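Local coordinates for protein probable exosome complex exonuclease 2 (Methanothermobacter thermautotrophicus, PDB 2WNR) that probably serves as a non-catalytic subunit of the archaeal RNA-degrading exosome, helping to structure the active site of its Rrp41 partner, at residues A[199-204]-A[214-219]; A[223-228]-A[253-258]; A[32-37]-A[206-211]; A[194-199]-A[259-264]. All blocks are in the same frame, centred on the assembly; numbering follows the deposited sequence.

The four contacts show how one antiparallel sheet can be tied to its surroundings at several points. Contacts 1 and 4 share strand 193-201 and overlap in sequence at Ala-199, yet their centres lie about 19 Å apart. Contacts 2 and 4, with centres only about 6 Å apart, set successive turns of helix 244-268 on neighbouring strands; Val-225 N bonds to Leu-194 O between them. Contact 3, its centre about 10 Å from that of contact 4, brings in residues 32-37 from the loop that leads into strand 37-41, and Phe-34 touches Leu-261 there. No catalytic residue is known in them, consistent with a subunit predicted to be non-catalytic and to help structure the Rrp41 active site.

Contact 1. Residues A[199-204]-A[214-219]; sequences AKIGNE and EDILTA
A beta hairpin at the end of strand 193-201 is joined here by the chain that returns from helix 211-214, and Lys-200 meets Thr-218 and Ala-219 through its backbone. Lys-200 N donates to Ala-219 O at 2.7 Å, while Thr-218 N donates to Lys-200 O at 2.8 Å, so the N-H and the C=O of Lys-200 are both used, in two backbone bonds to the returning chain. Around this polar seam the side chains add apolar contacts. Lys-200 carries CG anti to the backbone N (chi1 176°), which lays it beside Thr-218, the two pointing the same way with CG 4.1 Å from Thr-218 CB; its ammonium continues to a salt bridge with Asp-246. Leu-217 CD2 rests 3.7 Å from Ala-199 CB. Ile-216 reaches across Ile-201 at about a right angle, its CD1 being 3.8 Å from Ile-201 CG2, and both isoleucines also pack on helix 11-21. Just beyond Ile-201 a type II' turn, with Gly-202 at positive phi (55°), forms the hairpin to strand 204-207. Alongside it, the returning chain pairs with the end of strand 193-201 as it enters strand 219-226, its neighbour in the four-stranded antiparallel sheet.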
loop_
_atom_site.group_PDB
_atom_site.type_symbol
_atom_site.label_atom_id
_atom_site.label_comp_id
_atom_site.label_asym_id
_atom_site.label_seq_id
_atom_site.Cartn_x
_atom_site.Cartn_y
_atom_site.Cartn_z
ATOM N N ALA A 199 20.435 11.314 -27.733
ATOM C CA ALA A 199 20.458 12.416 -26.788
ATOM C C ALA A 199 20.831 13.715 -27.489
ATOM O O ALA A 199 21.841 13.776 -28.190
ATOM C CB ALA A 199 21.434 12.121 -25.659
ATOM N N LYS A 200 20.007 14.746 -27.306
ATOM C CA LYS A 200 20.326 16.081 -27.813
ATOM C C LYS A 200 21.313 16.780 -26.885
ATOM O O LYS A 200 20.985 17.115 -25.742
ATOM C CB LYS A 200 19.061 16.923 -27.974
ATOM C CG LYS A 200 19.293 18.377 -28.409
ATOM C CD LYS A 200 19.450 18.521 -29.916
ATOM C CE LYS A 200 19.620 19.978 -30.316
ATOM N NZ LYS A 200 18.388 20.796 -30.180
ATOM N N ILE A 201 22.527 16.973 -27.385
ATOM C CA ILE A 201 23.553 17.719 -26.683
ATOM C C ILE A 201 24.052 18.760 -27.666
ATOM O O ILE A 201 24.314 18.441 -28.834
ATOM C CB ILE A 201 24.711 16.812 -26.190
ATOM C CG1 ILE A 201 24.186 15.766 -25.203
ATOM C CG2 ILE A 201 25.789 17.650 -25.510
ATOM C CD1 ILE A 201 24.992 14.482 -25.134
ATOM N N GLY A 202 24.175 20.002 -27.193
ATOM C CA GLY A 202 24.541 21.121 -28.044
ATOM C C GLY A 202 23.573 21.184 -29.201
ATOM O O GLY A 202 22.362 21.193 -28.996
ATOM N N ASN A 203 24.110 21.200 -30.418
ATOM C CA ASN A 203 23.288 21.215 -31.635
ATOM C C ASN A 203 23.192 19.840 -32.295
ATOM O O ASN A 203 22.774 19.721 -33.446
ATOM C CB ASN A 203 23.859 22.219 -32.643
ATOM C CG ASN A 203 23.994 23.618 -32.073
ATOM O OD1 ASN A 203 24.976 24.300 -32.337
ATOM N ND2 ASN A 203 23.005 24.059 -31.297
ATOM N N GLU A 204 23.592 18.801 -31.570
ATOM C CA GLU A 204 23.746 17.483 -32.166
ATOM C C GLU A 204 22.861 16.463 -31.483
ATOM O O GLU A 204 22.580 16.579 -30.288
ATOM C CB GLU A 204 25.211 17.021 -32.077
ATOM C CG GLU A 204 26.243 17.970 -32.701
ATOM C CD GLU A 204 26.104 18.106 -34.208
ATOM O OE1 GLU A 204 25.517 17.200 -34.845
ATOM O OE2 GLU A 204 26.587 19.128 -34.755
ATOM N N GLU A 214 23.975 11.561 -20.405
ATOM C CA GLU A 214 22.615 11.641 -19.860
ATOM C C GLU A 214 22.463 12.707 -18.767
ATOM O O GLU A 214 21.392 13.284 -18.603
ATOM C CB GLU A 214 22.139 10.281 -19.353
ATOM C CG GLU A 214 21.815 9.295 -20.461
ATOM C CD GLU A 214 20.806 8.242 -20.042
ATOM O OE1 GLU A 214 21.154 7.380 -19.216
ATOM O OE2 GLU A 214 19.662 8.268 -20.550
ATOM N N ASP A 215 23.536 12.977 -18.035
ATOM C CA ASP A 215 23.535 14.009 -17.003
ATOM C C ASP A 215 23.297 15.407 -17.561
ATOM O O ASP A 215 22.765 16.268 -16.859
ATOM C CB ASP A 215 24.873 14.011 -16.256
ATOM C CG ASP A 215 24.804 13.305 -14.922
ATOM O OD1 ASP A 215 24.063 12.298 -14.810
ATOM O OD2 ASP A 215 25.512 13.758 -13.985
ATOM N N ILE A 216 23.701 15.632 -18.813
ATOM C CA ILE A 216 23.781 16.988 -19.354
ATOM C C ILE A 216 22.941 17.238 -20.602
ATOM O O ILE A 216 22.881 18.382 -21.085
ATOM C CB ILE A 216 25.236 17.378 -19.674
ATOM C CG1 ILE A 216 25.773 16.516 -20.818
ATOM C CG2 ILE A 216 26.099 17.297 -18.414
ATOM C CD1 ILE A 216 26.552 17.292 -21.822
ATOM N N LEU A 217 22.309 16.185 -21.130
ATOM C CA LEU A 217 21.508 16.293 -22.342
ATOM C C LEU A 217 20.402 17.326 -22.165
ATOM O O LEU A 217 19.975 17.592 -21.045
ATOM C CB LEU A 217 20.923 14.931 -22.741
ATOM C CG LEU A 217 20.035 14.113 -21.784
ATOM C CD1 LEU A 217 18.682 14.758 -21.541
ATOM C CD2 LEU A 217 19.846 12.712 -22.324
ATOM N N THR A 218 19.976 17.928 -23.273
ATOM C CA THR A 218 18.831 18.826 -23.291
ATOM C C THR A 218 17.546 17.978 -23.295
ATOM O O THR A 218 16.603 18.227 -22.530
ATOM C CB THR A 218 18.892 19.745 -24.530
ATOM O OG1 THR A 218 20.007 20.633 -24.408
ATOM C CG2 THR A 218 17.602 20.567 -24.703
ATOM N N ALA A 219 17.538 16.967 -24.160
ATOM C CA ALA A 219 16.420 16.072 -24.320
ATOM C C ALA A 219 16.916 14.785 -24.953
ATOM O O ALA A 219 18.066 14.703 -25.415
ATOM C CB ALA A 219 15.388 16.703 -25.181
#

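Contact 2. Residues A[223-228]-A[253-258]; sequences IGVTEE and IAVEKV
Flat groups play no part between Val-225 and the helical residues Ala-254, Val-255 and Val-258, so no ring faces or edges meet; small aliphatic side chains pack instead. Val-225 sits at the middle, with its three side-chain carbons divided among the helix residues. Its CB lies 3.8 Å from Val-258 CG2, CG2 is 4.0 Å from Ala-254 CB, and CG1, anti to the backbone N (chi1 -170°), is 4.1 Å from Val-255 CG2, the two valines crossing at about a right angle. Val-258 also sets CG1 3.6 Å from the carbonyl atom Val-225 O. Two residues earlier on the strand, Ile-223 CB faces Ala-254 CB at 4.0 Å, so the alanine methyl is shared by Ile-223 and Val-225. An alanine in place of Val-258 would remove both methyls and would probably open a gap beside Val-225, leaving its side chain less firmly held. Val-258 also touches Cys-196 of the next strand, and Val-255 packs on an apolar side chain of a neighbouring subunit. The strand and helix axes approach to 8.4 Å and cross at -51°. A helix laid over an antiparallel sheet in this way is the two-layer alpha/beta packing of the RNase PH fold.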
loop_
_atom_site.group_PDB
_atom_site.type_symbol
_atom_site.label_atom_id
_atom_site.label_comp_id
_atom_site.label_asym_id
_atom_site.label_seq_id
_atom_site.Cartn_x
_atom_site.Cartn_y
_atom_site.Cartn_z
ATOM N N ILE A 223 13.496 5.578 -30.361
ATOM C CA ILE A 223 12.716 5.126 -31.498
ATOM C C ILE A 223 12.776 3.608 -31.669
ATOM O O ILE A 223 13.851 3.027 -31.785
ATOM C CB ILE A 223 13.133 5.857 -32.791
ATOM C CG1 ILE A 223 13.006 7.371 -32.597
ATOM C CG2 ILE A 223 12.272 5.404 -33.975
ATOM C CD1 ILE A 223 13.741 8.174 -33.620
ATOM N N GLY A 224 11.606 2.976 -31.659
ATOM C CA GLY A 224 11.501 1.548 -31.928
ATOM C C GLY A 224 11.145 1.308 -33.386
ATOM O O GLY A 224 10.091 1.755 -33.859
ATOM N N VAL A 225 12.033 0.606 -34.094
ATOM C CA VAL A 225 11.838 0.265 -35.510
ATOM C C VAL A 225 11.675 -1.249 -35.691
ATOM O O VAL A 225 12.275 -2.029 -34.957
ATOM C CB VAL A 225 13.010 0.767 -36.387
ATOM C CG1 VAL A 225 12.673 0.629 -37.854
ATOM C CG2 VAL A 225 13.329 2.226 -36.059
ATOM N N THR A 226 10.860 -1.654 -36.663
ATOM C CA THR A 226 10.609 -3.069 -36.904
ATOM C C THR A 226 11.534 -3.610 -38.000
ATOM O O THR A 226 12.303 -2.854 -38.614
ATOM C CB THR A 226 9.125 -3.344 -37.268
ATOM O OG1 THR A 226 8.815 -2.755 -38.540
ATOM C CG2 THR A 226 8.194 -2.789 -36.204
ATOM N N GLU A 227 11.454 -4.916 -38.243
ATOM C CA GLU A 227 12.237 -5.572 -39.290
ATOM C C GLU A 227 12.085 -4.910 -40.656
ATOM O O GLU A 227 13.065 -4.753 -41.388
ATOM C CB GLU A 227 11.830 -7.035 -39.414
ATOM C CG GLU A 227 12.388 -7.947 -38.342
ATOM C CD GLU A 227 12.114 -9.410 -38.632
ATOM O OE1 GLU A 227 11.194 -9.699 -39.442
ATOM O OE2 GLU A 227 12.824 -10.269 -38.058
ATOM N N GLU A 228 10.854 -4.536 -40.997
ATOM C CA GLU A 228 10.554 -3.962 -42.311
ATOM C C GLU A 228 10.649 -2.434 -42.343
ATOM O O GLU A 228 10.079 -1.783 -43.223
ATOM C CB GLU A 228 9.194 -4.453 -42.842
ATOM C CG GLU A 228 8.047 -4.451 -41.836
ATOM C CD GLU A 228 8.020 -5.705 -40.970
ATOM O OE1 GLU A 228 7.966 -6.820 -41.553
ATOM O OE2 GLU A 228 8.047 -5.568 -39.714
ATOM N N ILE A 253 18.557 7.896 -38.771
ATOM C CA ILE A 253 19.588 7.031 -38.188
ATOM C C ILE A 253 18.982 5.732 -37.654
ATOM O O ILE A 253 19.429 4.647 -38.029
ATOM C CB ILE A 253 20.461 7.731 -37.090
ATOM C CG1 ILE A 253 21.400 8.773 -37.707
ATOM C CG2 ILE A 253 21.313 6.729 -36.362
ATOM C CD1 ILE A 253 21.072 10.185 -37.321
ATOM N N ALA A 254 17.960 5.840 -36.808
ATOM C CA ALA A 254 17.342 4.658 -36.198
ATOM C C ALA A 254 16.980 3.596 -37.242
ATOM O O ALA A 254 17.273 2.409 -37.058
ATOM C CB ALA A 254 16.125 5.043 -35.357
ATOM N N VAL A 255 16.384 4.033 -38.350
ATOM C CA VAL A 255 15.976 3.131 -39.430
ATOM C C VAL A 255 17.162 2.438 -40.149
ATOM O O VAL A 255 17.001 1.354 -40.716
ATOM C CB VAL A 255 14.999 3.854 -40.408
ATOM C CG1 VAL A 255 14.691 3.013 -41.643
ATOM C CG2 VAL A 255 13.705 4.193 -39.679
ATOM N N GLU A 256 18.349 3.040 -40.105
ATOM C CA GLU A 256 19.532 2.414 -40.707
ATOM C C GLU A 256 20.392 1.641 -39.701
ATOM O O GLU A 256 21.221 0.828 -40.090
ATOM C CB GLU A 256 20.376 3.433 -41.484
ATOM C CG GLU A 256 21.088 4.475 -40.619
ATOM C CD GLU A 256 22.178 5.225 -41.372
ATOM O OE1 GLU A 256 21.852 5.951 -42.340
ATOM O OE2 GLU A 256 23.360 5.087 -40.981
ATOM N N LYS A 257 20.183 1.895 -38.414
ATOM C CA LYS A 257 20.889 1.175 -37.353
ATOM C C LYS A 257 20.191 -0.118 -36.911
ATOM O O LYS A 257 20.842 -1.145 -36.758
ATOM C CB LYS A 257 21.145 2.087 -36.143
ATOM C CG LYS A 257 22.239 3.136 -36.361
ATOM C CD LYS A 257 23.624 2.512 -36.291
ATOM C CE LYS A 257 24.677 3.422 -36.878
ATOM N NZ LYS A 257 26.022 2.847 -36.644
ATOM N N VAL A 258 18.878 -0.073 -36.706
ATOM C CA VAL A 258 18.139 -1.234 -36.180
ATOM C C VAL A 258 18.360 -2.550 -36.955
ATOM O O VAL A 258 18.532 -3.596 -36.328
ATOM C CB VAL A 258 16.630 -0.929 -35.974
ATOM C CG1 VAL A 258 15.847 -2.195 -35.677
ATOM C CG2 VAL A 258 16.449 0.084 -34.862
#

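Contact 3. Residues A[32-37]-A[206-211]; sequences HEFRDI and VLDPSL
Arg-35 holds Asp-208 side-on, NE to one carboxylate oxygen and NH2 to the other, in a two-pronged salt bridge. The NE bond to Asp-208 OD2 is 3.0 Å long and arrives on the syn side, 33° out of the carboxylate plane. OD2 accepts a second hydrogen bond, from Arg-35 N at 2.9 Å, so two donors grip this oxygen. A bend at chi3 (-65°) turns NE of Arg-35 to the acid, and the guanidinium and carboxylate planes stand 50° apart. An alanine at Arg-35 would keep the backbone N but would probably leave the buried Asp-208 without its charge partner and its carboxylate less firmly fixed. The contact joins two sheets of this RNase PH-family subunit, since residues 32-37 lead to strand 37-41 of the six-stranded mixed sheet and residues 206-211 leave the edge strand 204-207 of the four-stranded antiparallel sheet. Beside the ion pair, Leu-207 CG lies over one face of the Phe-34 ring in a CH-pi contact, 4.2 Å from the centroid, and Asp-208 CB comes within 3.5 Å of Phe-34 CD1. Further out, Asn-149 bonds to Asp-208 OD1, Gly-148 O accepts from Arg-35 NH2, and Arg-29 bridges the carbonyls of Glu-33 and Asp-208.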
loop_
_atom_site.group_PDB
_atom_site.type_symbol
_atom_site.label_atom_id
_atom_site.label_comp_id
_atom_site.label_asym_id
_atom_site.label_seq_id
_atom_site.Cartn_x
_atom_site.Cartn_y
_atom_site.Cartn_z
ATOM N N HIS A 32 26.970 8.767 -34.056
ATOM C CA HIS A 32 25.917 7.759 -34.189
ATOM C C HIS A 32 26.466 6.333 -34.016
ATOM O O HIS A 32 26.183 5.440 -34.824
ATOM C CB HIS A 32 25.177 7.898 -35.533
ATOM C CG HIS A 32 24.900 9.313 -35.942
ATOM N ND1 HIS A 32 25.177 9.784 -37.208
ATOM C CD2 HIS A 32 24.373 10.356 -35.259
ATOM C CE1 HIS A 32 24.829 11.057 -37.288
ATOM N NE2 HIS A 32 24.341 11.429 -36.118
ATOM N N GLU A 33 27.239 6.123 -32.954
ATOM C CA GLU A 33 27.863 4.825 -32.692
ATOM C C GLU A 33 27.529 4.277 -31.305
ATOM O O GLU A 33 27.731 4.952 -30.293
ATOM C CB GLU A 33 29.382 4.924 -32.865
ATOM C CG GLU A 33 30.127 3.628 -32.572
ATOM C CD GLU A 33 31.628 3.742 -32.754
ATOM O OE1 GLU A 33 32.101 4.764 -33.299
ATOM O OE2 GLU A 33 32.337 2.792 -32.355
ATOM N N PHE A 34 27.031 3.041 -31.275
ATOM C CA PHE A 34 26.779 2.320 -30.026
ATOM C C PHE A 34 28.065 1.959 -29.313
ATOM O O PHE A 34 29.130 1.879 -29.934
ATOM C CB PHE A 34 26.012 1.028 -30.304
ATOM C CG PHE A 34 24.542 1.221 -30.461
ATOM C CD1 PHE A 34 23.709 1.207 -29.353
ATOM C CD2 PHE A 34 23.985 1.422 -31.715
ATOM C CE1 PHE A 34 22.352 1.394 -29.487
ATOM C CE2 PHE A 34 22.621 1.602 -31.854
ATOM C CZ PHE A 34 21.807 1.590 -30.739
ATOM N N ARG A 35 27.961 1.726 -28.006
ATOM C CA ARG A 35 29.056 1.128 -27.246
ATOM C C ARG A 35 29.067 -0.364 -27.542
ATOM O O ARG A 35 28.206 -0.863 -28.268
ATOM C CB ARG A 35 28.871 1.375 -25.751
ATOM C CG ARG A 35 29.033 2.823 -25.333
ATOM C CD ARG A 35 28.339 3.110 -24.021
ATOM N NE ARG A 35 26.894 2.948 -24.144
ATOM C CZ ARG A 35 26.030 3.087 -23.143
ATOM N NH1 ARG A 35 26.456 3.398 -21.927
ATOM N NH2 ARG A 35 24.728 2.904 -23.358
ATOM N N ASP A 36 30.039 -1.078 -26.987
ATOM C CA ASP A 36 30.114 -2.523 -27.177
ATOM C C ASP A 36 28.832 -3.175 -26.667
ATOM O O ASP A 36 28.249 -2.732 -25.675
ATOM C CB ASP A 36 31.338 -3.095 -26.465
ATOM C CG ASP A 36 32.648 -2.750 -27.167
ATOM O OD1 ASP A 36 33.647 -2.513 -26.459
ATOM O OD2 ASP A 36 32.689 -2.718 -28.421
ATOM N N ILE A 37 28.366 -4.203 -27.362
ATOM C CA ILE A 37 27.165 -4.898 -26.921
ATOM C C ILE A 37 27.464 -6.365 -26.655
ATOM O O ILE A 37 28.172 -7.017 -27.420
ATOM C CB ILE A 37 25.989 -4.728 -27.908
ATOM C CG1 ILE A 37 25.569 -3.255 -27.982
ATOM C CG2 ILE A 37 24.793 -5.578 -27.474
ATOM C CD1 ILE A 37 24.664 -2.930 -29.132
ATOM N N VAL A 206 23.088 12.539 -30.424
ATOM C CA VAL A 206 24.057 11.461 -30.312
ATOM C C VAL A 206 23.369 10.169 -29.953
ATOM O O VAL A 206 22.484 10.154 -29.101
ATOM C CB VAL A 206 25.274 11.733 -29.346
ATOM C CG1 VAL A 206 25.742 13.173 -29.341
ATOM C CG2 VAL A 206 25.113 11.120 -27.976
ATOM N N LEU A 207 23.782 9.090 -30.610
ATOM C CA LEU A 207 23.158 7.790 -30.418
ATOM C C LEU A 207 23.774 7.074 -29.225
ATOM O O LEU A 207 24.992 7.080 -29.062
ATOM C CB LEU A 207 23.285 6.941 -31.692
ATOM C CG LEU A 207 22.893 5.459 -31.702
ATOM C CD1 LEU A 207 21.394 5.270 -31.504
ATOM C CD2 LEU A 207 23.340 4.825 -33.015
ATOM N N ASP A 208 22.914 6.477 -28.399
ATOM C CA ASP A 208 23.312 5.637 -27.270
ATOM C C ASP A 208 24.177 6.419 -26.268
ATOM O O ASP A 208 25.412 6.305 -26.268
ATOM C CB ASP A 208 23.993 4.364 -27.786
ATOM C CG ASP A 208 24.539 3.500 -26.682
ATOM O OD1 ASP A 208 23.852 3.354 -25.659
ATOM O OD2 ASP A 208 25.661 2.968 -26.836
ATOM N N PRO A 209 23.528 7.243 -25.423
ATOM C CA PRO A 209 24.263 8.135 -24.523
ATOM C C PRO A 209 24.831 7.453 -23.293
ATOM O O PRO A 209 24.221 6.545 -22.744
ATOM C CB PRO A 209 23.206 9.161 -24.110
ATOM C CG PRO A 209 21.925 8.469 -24.265
ATOM C CD PRO A 209 22.079 7.505 -25.390
ATOM N N SER A 210 26.000 7.909 -22.867
ATOM C CA SER A 210 26.640 7.406 -21.650
ATOM C C SER A 210 26.048 8.119 -20.451
ATOM O O SER A 210 25.288 9.076 -20.616
ATOM C CB SER A 210 28.134 7.670 -21.716
ATOM O OG SER A 210 28.369 9.046 -21.914
ATOM N N LEU A 211 26.377 7.651 -19.249
ATOM C CA LEU A 211 25.910 8.296 -18.023
ATOM C C LEU A 211 26.316 9.766 -18.019
ATOM O O LEU A 211 25.512 10.634 -17.695
ATOM C CB LEU A 211 26.470 7.593 -16.786
ATOM C CG LEU A 211 25.871 8.018 -15.444
ATOM C CD1 LEU A 211 24.519 7.348 -15.222
ATOM C CD2 LEU A 211 26.812 7.695 -14.302
#

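Contact 4. Residues A[194-199]-A[259-264]; sequences LMCTFA and PQLIEY
Apolar packing carries this contact, and Leu-194 and Leu-261 supply most of it. Leu-194 reaches from the strand with a single methyl, CD1, which lies 3.6 Å from Leu-261 CB and so meets the base of the helix residue; the two leucines lean on one another at a slant. The same methyl continues to the next helix residue, 4.0 Å from Ile-262 CG1 and 3.9 Å from the backbone atom Ile-262 N. Leu-261 answers with its far end: CG stands anti to the carbonyl carbon (chi1 -70°), and CD1 approaches Cys-196 SG at 4.4 Å, a looser touch. Leu-261 also packs on Phe-34, extending the apolar patch beyond the strand.

Polar bonding across the two segments is absent. The strand instead spends its backbone groups on its neighbours, Leu-194 pairing with Val-225 and Cys-196 with Ile-223. Thr-197 bonds to Asp-152 and Ser-222, and Met-195 packs on Val-155 of helix 150-164, so both sides of the sheet carry helices.

In geometry, the axes of the strand and helix segments approach to 8.8 Å at 129°, with the helix kinked at Pro-259. With no directional bond between them, residues 194-199 and 259-264 depend on side-chain shape and on burial of apolar surface, and the neighbouring strands and helices probably help to fix their relative position.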
loop_
_atom_site.group_PDB
_atom_site.type_symbol
_atom_site.label_atom_id
_atom_site.label_comp_id
_atom_site.label_asym_id
_atom_site.label_seq_id
_atom_site.Cartn_x
_atom_site.Cartn_y
_atom_site.Cartn_z
ATOM N N LEU A 194 13.647 -3.459 -32.610
ATOM C CA LEU A 194 14.584 -2.977 -31.599
ATOM C C LEU A 194 14.553 -1.456 -31.517
ATOM O O LEU A 194 13.878 -0.801 -32.320
ATOM C CB LEU A 194 16.006 -3.492 -31.858
ATOM C CG LEU A 194 16.287 -4.986 -31.635
ATOM C CD1 LEU A 194 17.719 -5.317 -31.998
ATOM C CD2 LEU A 194 15.981 -5.448 -30.208
ATOM N N MET A 195 15.304 -0.901 -30.564
ATOM C CA MET A 195 15.201 0.510 -30.245
ATOM C C MET A 195 16.536 1.244 -30.187
ATOM O O MET A 195 17.535 0.738 -29.656
ATOM C CB MET A 195 14.458 0.666 -28.926
ATOM C CG MET A 195 14.220 2.086 -28.481
ATOM S SD MET A 195 12.995 2.137 -27.157
ATOM C CE MET A 195 11.491 1.801 -28.090
ATOM N N CYS A 196 16.522 2.455 -30.733
ATOM C CA CYS A 196 17.643 3.375 -30.665
ATOM C C CYS A 196 17.246 4.611 -29.871
ATOM O O CYS A 196 16.208 5.218 -30.145
ATOM C CB CYS A 196 18.046 3.792 -32.070
ATOM S SG CYS A 196 18.786 2.486 -33.039
ATOM N N THR A 197 18.069 4.974 -28.888
ATOM C CA THR A 197 17.863 6.180 -28.098
ATOM C C THR A 197 18.947 7.190 -28.426
ATOM O O THR A 197 20.132 6.857 -28.443
ATOM C CB THR A 197 17.876 5.888 -26.586
ATOM O OG1 THR A 197 16.782 5.027 -26.262
ATOM C CG2 THR A 197 17.714 7.163 -25.784
ATOM N N PHE A 198 18.523 8.424 -28.683
ATOM C CA PHE A 198 19.418 9.530 -29.010
ATOM C C PHE A 198 19.339 10.602 -27.942
ATOM O O PHE A 198 18.294 10.797 -27.335
ATOM C CB PHE A 198 19.021 10.152 -30.350
ATOM C CG PHE A 198 19.029 9.187 -31.489
ATOM C CD1 PHE A 198 20.104 9.137 -32.355
ATOM C CD2 PHE A 198 17.957 8.327 -31.700
ATOM C CE1 PHE A 198 20.116 8.238 -33.417
ATOM C CE2 PHE A 198 17.958 7.426 -32.760
ATOM C CZ PHE A 198 19.035 7.378 -33.619
ATOM N N ALA A 199 20.435 11.314 -27.733
ATOM C CA ALA A 199 20.458 12.416 -26.788
ATOM C C ALA A 199 20.831 13.715 -27.489
ATOM O O ALA A 199 21.841 13.776 -28.190
ATOM C CB ALA A 199 21.434 12.121 -25.659
ATOM N N PRO A 259 18.350 -2.513 -38.306
ATOM C CA PRO A 259 18.678 -3.734 -39.058
ATOM C C PRO A 259 20.068 -4.301 -38.742
ATOM O O PRO A 259 20.273 -5.512 -38.847
ATOM C CB PRO A 259 18.610 -3.281 -40.527
ATOM C CG PRO A 259 18.579 -1.786 -40.484
ATOM C CD PRO A 259 17.892 -1.443 -39.205
ATOM N N GLN A 260 21.003 -3.429 -38.366
ATOM C CA GLN A 260 22.337 -3.843 -37.939
ATOM C C GLN A 260 22.261 -4.565 -36.596
ATOM O O GLN A 260 22.773 -5.676 -36.454
ATOM C CB GLN A 260 23.282 -2.638 -37.850
ATOM C CG GLN A 260 23.660 -2.027 -39.206
ATOM C CD GLN A 260 24.425 -0.712 -39.087
ATOM O OE1 GLN A 260 24.404 0.111 -40.000
ATOM N NE2 GLN A 260 25.104 -0.513 -37.962
ATOM N N LEU A 261 21.610 -3.930 -35.626
ATOM C CA LEU A 261 21.347 -4.518 -34.313
ATOM C C LEU A 261 20.603 -5.861 -34.387
ATOM O O LEU A 261 20.860 -6.765 -33.588
ATOM C CB LEU A 261 20.558 -3.533 -33.435
ATOM C CG LEU A 261 21.221 -2.257 -32.889
ATOM C CD1 LEU A 261 20.255 -1.496 -31.991
ATOM C CD2 LEU A 261 22.511 -2.552 -32.127
ATOM N N ILE A 262 19.692 -5.981 -35.354
ATOM C CA ILE A 262 18.888 -7.193 -35.547
ATOM C C ILE A 262 19.719 -8.404 -35.987
ATOM O O ILE A 262 19.475 -9.526 -35.532
ATOM C CB ILE A 262 17.691 -6.920 -36.499
ATOM C CG1 ILE A 262 16.514 -6.355 -35.691
ATOM C CG2 ILE A 262 17.288 -8.175 -37.315
ATOM C CD1 ILE A 262 15.367 -5.863 -36.540
ATOM N N GLU A 263 20.701 -8.189 -36.856
ATOM C CA GLU A 263 21.563 -9.291 -37.246
ATOM C C GLU A 263 22.615 -9.590 -36.182
ATOM O O GLU A 263 23.154 -10.688 -36.149
ATOM C CB GLU A 263 22.174 -9.098 -38.644
ATOM C CG GLU A 263 23.412 -8.211 -38.741
ATOM C CD GLU A 263 24.219 -8.510 -40.002
ATOM O OE1 GLU A 263 24.076 -7.781 -41.011
ATOM O OE2 GLU A 263 24.982 -9.498 -39.989
ATOM N N TYR A 264 22.887 -8.624 -35.305
ATOM C CA TYR A 264 23.802 -8.845 -34.183
ATOM C C TYR A 264 23.135 -9.691 -33.107
ATOM O O TYR A 264 23.783 -10.531 -32.475
ATOM C CB TYR A 264 24.305 -7.526 -33.580
ATOM C CG TYR A 264 25.410 -7.724 -32.561
ATOM C CD1 TYR A 264 26.743 -7.810 -32.961
ATOM C CD2 TYR A 264 25.121 -7.841 -31.201
ATOM C CE1 TYR A 264 27.763 -8.007 -32.035
ATOM C CE2 TYR A 264 26.133 -8.036 -30.264
ATOM C CZ TYR A 264 27.453 -8.120 -30.688
ATOM O OH TYR A 264 28.460 -8.318 -29.769
#